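Long-range contacts in tryptophanyl-tRNA synthetase (PDB 3A04), which catalyses the ATP-dependent attachment of L-tryptophan to tRNA(Trp), releasing AMP and diphosphate: residues F24-F29 against I52-F58; K247-L252 against H307-H312. All coordinates share one frame; numbering follows the deposited sequence.

Contact 1. Residues F24-F29 against I52-F58; sequences FGIRPF and IFGHRDF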
loop_
_atom_site.group_PDB
_atom_site.type_symbol
_atom_site.label_atom_id
_atom_site.label_comp_id
_atom_site.label_asym_id
_atom_site.label_seq_id
_atom_site.Cartn_x
_atom_site.Cartn_y
_atom_site.Cartn_z
ATOM N N PHE A 24 -21.135 18.622 -9.948
ATOM C CA PHE A 24 -20.489 17.588 -9.139
ATOM C C PHE A 24 -21.270 17.329 -7.865
ATOM O O PHE A 24 -20.807 16.641 -6.908
ATOM C CB PHE A 24 -19.054 18.025 -8.875
ATOM C CG PHE A 24 -18.281 18.232 -10.135
ATOM C CD1 PHE A 24 -17.980 17.157 -10.956
ATOM C CD2 PHE A 24 -17.913 19.499 -10.538
ATOM C CE1 PHE A 24 -17.295 17.323 -12.144
ATOM C CE2 PHE A 24 -17.217 19.689 -11.738
ATOM C CZ PHE A 24 -16.905 18.604 -12.533
ATOM N N GLY A 25 -22.471 17.884 -7.839
ATOM C CA GLY A 25 -23.400 17.665 -6.721
ATOM C C GLY A 25 -23.043 18.525 -5.508
ATOM O O GLY A 25 -23.490 18.257 -4.365
ATOM N N ILE A 26 -22.220 19.535 -5.739
ATOM C CA ILE A 26 -21.935 20.516 -4.674
ATOM C C ILE A 26 -23.027 21.587 -4.596
ATOM O O ILE A 26 -23.320 22.259 -5.602
ATOM C CB ILE A 26 -20.571 21.153 -4.895
ATOM C CG1 ILE A 26 -19.504 20.034 -4.981
ATOM C CG2 ILE A 26 -20.316 22.211 -3.826
ATOM C CD1 ILE A 26 -18.093 20.551 -5.413
ATOM N N ARG A 27 -23.580 21.757 -3.411
ATOM C CA ARG A 27 -24.701 22.656 -3.151
ATOM C C ARG A 27 -24.314 23.917 -2.381
ATOM O O ARG A 27 -23.315 23.910 -1.651
ATOM C CB ARG A 27 -25.708 21.900 -2.291
ATOM C CG ARG A 27 -26.097 20.575 -2.928
ATOM C CD ARG A 27 -27.430 20.641 -3.710
ATOM N NE ARG A 27 -27.356 21.491 -4.882
ATOM C CZ ARG A 27 -28.351 22.260 -5.360
ATOM N NH1 ARG A 27 -29.525 22.387 -4.752
ATOM N NH2 ARG A 27 -28.149 22.966 -6.452
ATOM N N PRO A 28 -25.143 24.992 -2.477
ATOM C CA PRO A 28 -24.925 26.152 -1.558
ATOM C C PRO A 28 -25.009 25.699 -0.130
ATOM O O PRO A 28 -25.951 24.934 0.238
ATOM C CB PRO A 28 -26.126 27.073 -1.836
ATOM C CG PRO A 28 -26.418 26.786 -3.372
ATOM C CD PRO A 28 -26.276 25.220 -3.407
ATOM N N PHE A 29 -24.064 26.185 0.685
ATOM C CA PHE A 29 -24.082 25.868 2.111
ATOM C C PHE A 29 -25.358 26.276 2.805
ATOM O O PHE A 29 -25.771 25.680 3.829
ATOM C CB PHE A 29 -22.854 26.494 2.876
ATOM C CG PHE A 29 -22.688 25.931 4.270
ATOM C CD1 PHE A 29 -21.972 24.772 4.478
ATOM C CD2 PHE A 29 -23.282 26.543 5.341
ATOM C CE1 PHE A 29 -21.879 24.188 5.758
ATOM C CE2 PHE A 29 -23.116 26.040 6.595
ATOM C CZ PHE A 29 -22.458 24.816 6.792
ATOM N N ILE A 52 -17.134 29.537 3.934
ATOM C CA ILE A 52 -17.641 28.169 3.689
ATOM C C ILE A 52 -18.880 28.282 2.811
ATOM O O ILE A 52 -19.946 28.613 3.284
ATOM C CB ILE A 52 -17.930 27.512 4.998
ATOM C CG1 ILE A 52 -16.576 27.368 5.777
ATOM C CG2 ILE A 52 -18.454 26.059 4.776
ATOM C CD1 ILE A 52 -16.877 26.855 7.132
ATOM N N PHE A 53 -18.717 28.057 1.523
ATOM C CA PHE A 53 -19.783 28.434 0.567
ATOM C C PHE A 53 -20.604 27.219 0.021
ATOM O O PHE A 53 -21.695 27.398 -0.580
ATOM C CB PHE A 53 -19.178 29.143 -0.612
ATOM C CG PHE A 53 -18.269 28.297 -1.440
ATOM C CD1 PHE A 53 -18.775 27.497 -2.491
ATOM C CD2 PHE A 53 -16.896 28.304 -1.199
ATOM C CE1 PHE A 53 -17.896 26.735 -3.278
ATOM C CE2 PHE A 53 -16.042 27.579 -1.959
ATOM C CZ PHE A 53 -16.526 26.778 -3.020
ATOM N N GLY A 54 -20.075 25.994 0.235
ATOM C CA GLY A 54 -20.639 24.814 -0.422
ATOM C C GLY A 54 -20.656 23.611 0.496
ATOM O O GLY A 54 -19.937 23.585 1.546
ATOM N N HIS A 55 -21.464 22.596 0.118
ATOM C CA HIS A 55 -21.390 21.300 0.838
ATOM C C HIS A 55 -21.827 20.201 -0.142
ATOM O O HIS A 55 -22.488 20.488 -1.163
ATOM C CB HIS A 55 -22.296 21.244 2.076
ATOM C CG HIS A 55 -23.710 20.867 1.741
ATOM N ND1 HIS A 55 -24.194 19.584 1.885
ATOM C CD2 HIS A 55 -24.743 21.609 1.238
ATOM C CE1 HIS A 55 -25.461 19.543 1.483
ATOM N NE2 HIS A 55 -25.813 20.756 1.074
ATOM N N ARG A 56 -21.424 18.973 0.155
ATOM C CA ARG A 56 -22.045 17.817 -0.518
ATOM C C ARG A 56 -22.340 16.800 0.563
ATOM O O ARG A 56 -21.424 16.380 1.290
ATOM C CB ARG A 56 -21.145 17.271 -1.615
ATOM C CG ARG A 56 -21.814 16.028 -2.366
ATOM C CD ARG A 56 -20.979 15.667 -3.560
ATOM N NE ARG A 56 -19.580 15.332 -3.193
ATOM C CZ ARG A 56 -18.523 15.683 -3.910
ATOM N NH1 ARG A 56 -18.669 16.317 -5.074
ATOM N NH2 ARG A 56 -17.283 15.373 -3.488
ATOM N N ASP A 57 -23.629 16.462 0.754
ATOM C CA ASP A 57 -24.068 15.434 1.714
ATOM C C ASP A 57 -23.897 15.796 3.189
ATOM O O ASP A 57 -24.084 14.942 4.064
ATOM C CB ASP A 57 -23.349 14.073 1.395
ATOM C CG ASP A 57 -23.885 13.382 0.079
ATOM O OD1 ASP A 57 -24.938 13.857 -0.454
ATOM O OD2 ASP A 57 -23.265 12.380 -0.365
ATOM N N PHE A 58 -23.501 17.044 3.517
ATOM C CA PHE A 58 -23.408 17.436 4.970
ATOM C C PHE A 58 -24.774 17.385 5.686
ATOM O O PHE A 58 -24.902 17.205 6.927
ATOM C CB PHE A 58 -22.755 18.859 5.063
ATOM C CG PHE A 58 -22.317 19.275 6.466
ATOM C CD1 PHE A 58 -21.643 18.382 7.280
ATOM C CD2 PHE A 58 -22.616 20.573 6.957
ATOM C CE1 PHE A 58 -21.213 18.765 8.618
ATOM C CE2 PHE A 58 -22.248 20.973 8.247
ATOM C CZ PHE A 58 -21.545 20.087 9.089
#

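Contact 2. Residues K247-L252 against H307-H312; sequences KLQPGL and HMDLYH. With CD (cadmium ion), chain D.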
loop_
_atom_site.group_PDB
_atom_site.type_symbol
_atom_site.label_atom_id
_atom_site.label_comp_id
_atom_site.label_asym_id
_atom_site.label_seq_id
_atom_site.Cartn_x
_atom_site.Cartn_y
_atom_site.Cartn_z
ATOM N N LYS A 247 -13.593 28.906 0.288
ATOM C CA LYS A 247 -12.767 29.658 -0.675
ATOM C C LYS A 247 -11.393 29.773 -0.081
ATOM O O LYS A 247 -11.273 30.029 1.088
ATOM C CB LYS A 247 -13.308 31.080 -0.850
ATOM C CG LYS A 247 -14.839 31.097 -1.125
ATOM C CD LYS A 247 -15.457 32.441 -0.720
ATOM C CE LYS A 247 -15.631 33.310 -1.950
ATOM N NZ LYS A 247 -16.586 34.387 -1.574
ATOM N N LEU A 248 -10.362 29.572 -0.857
ATOM C CA LEU A 248 -9.001 29.706 -0.334
ATOM C C LEU A 248 -8.633 31.206 -0.087
ATOM O O LEU A 248 -8.966 32.093 -0.889
ATOM C CB LEU A 248 -8.017 29.109 -1.339
ATOM C CG LEU A 248 -8.049 27.578 -1.660
ATOM C CD1 LEU A 248 -9.417 27.171 -2.186
ATOM C CD2 LEU A 248 -6.976 27.219 -2.731
ATOM N N GLN A 249 -7.928 31.458 0.997
ATOM C CA GLN A 249 -7.452 32.778 1.274
ATOM C C GLN A 249 -6.235 33.009 0.393
ATOM O O GLN A 249 -5.321 32.189 0.348
ATOM C CB GLN A 249 -7.037 32.929 2.748
ATOM C CG GLN A 249 -6.714 34.430 3.137
ATOM C CD GLN A 249 -6.223 34.584 4.588
ATOM O OE1 GLN A 249 -6.154 33.592 5.329
ATOM N NE2 GLN A 249 -5.787 35.808 4.972
ATOM N N PRO A 250 -6.238 34.131 -0.321
ATOM C CA PRO A 250 -5.074 34.458 -1.127
ATOM C C PRO A 250 -3.913 34.846 -0.203
ATOM O O PRO A 250 -4.138 35.230 0.963
ATOM C CB PRO A 250 -5.556 35.621 -1.981
ATOM C CG PRO A 250 -6.708 36.226 -1.211
ATOM C CD PRO A 250 -7.220 35.210 -0.246
ATOM N N GLY A 251 -2.699 34.587 -0.646
ATOM C CA GLY A 251 -1.499 35.063 0.077
ATOM C C GLY A 251 -1.439 36.592 0.128
ATOM O O GLY A 251 -2.186 37.293 -0.558
ATOM N N LEU A 252 -0.525 37.111 0.919
ATOM C CA LEU A 252 -0.392 38.569 1.096
ATOM C C LEU A 252 0.059 39.257 -0.204
ATOM O O LEU A 252 -0.106 40.460 -0.352
ATOM C CB LEU A 252 0.573 38.878 2.234
ATOM C CG LEU A 252 -0.015 38.263 3.525
ATOM C CD1 LEU A 252 0.970 38.370 4.647
ATOM C CD2 LEU A 252 -1.310 38.933 3.896
ATOM N N HIS A 307 -8.923 40.721 3.439
ATOM C CA HIS A 307 -9.155 39.260 3.602
ATOM C C HIS A 307 -8.546 38.655 4.870
ATOM O O HIS A 307 -9.120 37.773 5.443
ATOM C CB HIS A 307 -8.728 38.533 2.326
ATOM C CG HIS A 307 -9.665 38.781 1.208
ATOM N ND1 HIS A 307 -9.530 39.863 0.356
ATOM C CD2 HIS A 307 -10.822 38.158 0.850
ATOM C CE1 HIS A 307 -10.515 39.841 -0.536
ATOM N NE2 HIS A 307 -11.317 38.831 -0.242
ATOM N N MET A 308 -7.400 39.146 5.330
ATOM C CA MET A 308 -6.902 38.723 6.640
ATOM C C MET A 308 -7.938 39.086 7.734
ATOM O O MET A 308 -8.196 38.312 8.641
ATOM C CB MET A 308 -5.586 39.467 6.985
ATOM C CG MET A 308 -4.327 38.814 6.388
ATOM S SD MET A 308 -3.915 37.195 7.105
ATOM C CE MET A 308 -3.365 37.514 8.781
ATOM N N ASP A 309 -8.485 40.311 7.702
ATOM C CA ASP A 309 -9.564 40.669 8.674
ATOM C C ASP A 309 -10.780 39.770 8.557
ATOM O O ASP A 309 -11.324 39.301 9.532
ATOM C CB ASP A 309 -10.031 42.136 8.408
ATOM C CG ASP A 309 -8.990 43.162 8.839
ATOM O OD1 ASP A 309 -8.163 42.836 9.697
ATOM O OD2 ASP A 309 -8.986 44.273 8.294
ATOM N N LEU A 310 -11.191 39.507 7.319
ATOM C CA LEU A 310 -12.412 38.728 7.084
ATOM C C LEU A 310 -12.253 37.219 7.492
ATOM O O LEU A 310 -13.209 36.590 8.026
ATOM C CB LEU A 310 -12.731 38.828 5.561
ATOM C CG LEU A 310 -14.152 38.303 5.225
ATOM C CD1 LEU A 310 -15.327 39.271 5.627
ATOM C CD2 LEU A 310 -14.143 37.902 3.770
ATOM N N TYR A 311 -11.058 36.644 7.236
ATOM C CA TYR A 311 -10.870 35.181 7.423
ATOM C C TYR A 311 -10.433 34.864 8.844
ATOM O O TYR A 311 -10.710 33.766 9.321
ATOM C CB TYR A 311 -9.799 34.620 6.472
ATOM C CG TYR A 311 -10.286 34.212 5.134
ATOM C CD1 TYR A 311 -10.802 35.155 4.267
ATOM C CD2 TYR A 311 -10.294 32.854 4.744
ATOM C CE1 TYR A 311 -11.306 34.783 2.995
ATOM C CE2 TYR A 311 -10.755 32.478 3.477
ATOM C CZ TYR A 311 -11.240 33.455 2.615
ATOM O OH TYR A 311 -11.714 33.145 1.370
ATOM N N HIS A 312 -9.758 35.816 9.495
ATOM C CA HIS A 312 -9.110 35.603 10.815
ATOM C C HIS A 312 -9.199 36.697 11.849
ATOM O O HIS A 312 -9.469 36.405 12.996
ATOM C CB HIS A 312 -7.602 35.337 10.630
ATOM C CG HIS A 312 -7.333 34.186 9.704
ATOM N ND1 HIS A 312 -7.507 32.882 10.111
ATOM C CD2 HIS A 312 -6.984 34.144 8.390
ATOM C CE1 HIS A 312 -7.220 32.073 9.095
ATOM N NE2 HIS A 312 -6.914 32.817 8.037
HETATM CD CD CD D . -13.195 37.724 -1.421
HETATM O O HOH W 1 -11.858 36.506 -2.314
HETATM O O HOH W 2 -14.158 36.209 0.513
#

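Contact 1. Residues F24-F29 against I52-F58
Arg27 and His55 form the antiparallel hydrogen-bonded pair of this short strand pairing: Arg27 N bonds to His55 O at 2.8 Å, and His55 N returns a bond to Arg27 O at 2.9 Å. Beyond it, Phe29 N reaches Phe53 O at 2.9 Å. At the pair of Pro28 with Gly54, the CA of the glycine comes within 3.1 Å of Arg27 O, a CA-H...O contact; glycine suits the place because a CB there would crowd Ile26 CG2.

Arg56, bent at chi3 (58°), brings NH1 to Phe24 O at 2.8 Å, with the oxygen near the guanidinium plane; NH2 salt-bridges Asp219, so one group joins a helix end to helix 219-231. Gly25, whose positive phi suits glycine, is the C' residue of the Schellman motif ending helix 18-22. The His55 ring, lying against Arg27 CB, accepts a bond from Phe58 N at ND1.

Among apolar groups, Phe29 lies alongside Ile52, whose CG2 makes an off-centre CH-pi contact 4.2 Å from the ring centroid, while Phe29 CE1 meets Phe58 CD2 at 3.9 Å.

Opposite Tyr245, strand 52-56 fits two residues, Phe53 and Gly54, in a classic beta bulge where this antiparallel edge joins the Rossmann-type sheet of a class I synthetase.

Contact 2. Residues K247-L252 against H307-H312
Gln249 sets CG anti to its own nitrogen (chi1 -171°) and stays extended at chi2, which carries its amide in between Met308 and His312. Met308, bent at chi2 and chi3, presents SD to Gln249 NE2 at 3.2 Å, a weak hydrogen bond. The other end of the amide, OE1, lies at the edge of the His312 ring and takes a weak, bent bond from His312 NE2 at 2.9 Å; ND1 of that ring bonds Lys88. A glutamine suits this buried place because one flat group both donates and accepts.

The loop after strand 242-246 thus packs on helix 304-313, which widens into a pi-type turn at 309-312, beside helix 85-99, whose first residues belong to the 'HIGH' motif of class I synthetases.

Tyr311 runs past Gln249 in the opposite direction, its ring only 20° from the amide plane. Gln249 CB sits over one face of that ring, 4.0 Å from its centroid, and the hydroxyl donates to Lys247 O at 3.2 Å from far above the carbonyl plane. His307 ND1 bonds the backbone O of Cys303, a residue of the iron-sulfur pocket, leaving His307 NE2 to bind a cadmium ion at 2.5 Å alongside two waters.

Overall arrangement
The two contacts follow one another along the chain, contact 1 complete before contact 2 starts, and their centres lie about 20 Å apart. Strand 242-246 connects them: it is the antiparallel neighbour of strand 52-56 in the mixed sheet, and residues 247-252 continue directly from its end. There the two contacts touch, with Phe53 CD2 packed on Lys247 CG at 3.5 Å. Contact 1 thus lies at the sheet edge formed by strand 27-28, whereas contact 2 takes the chain off the sheet onto helix 304-313, near the iron-sulfur cluster. Leu248 also touches Lys256 of the 'KMSKS' region. The sheet edge and helix 304-313 are therefore linked through strand 242-246 and the loop after it.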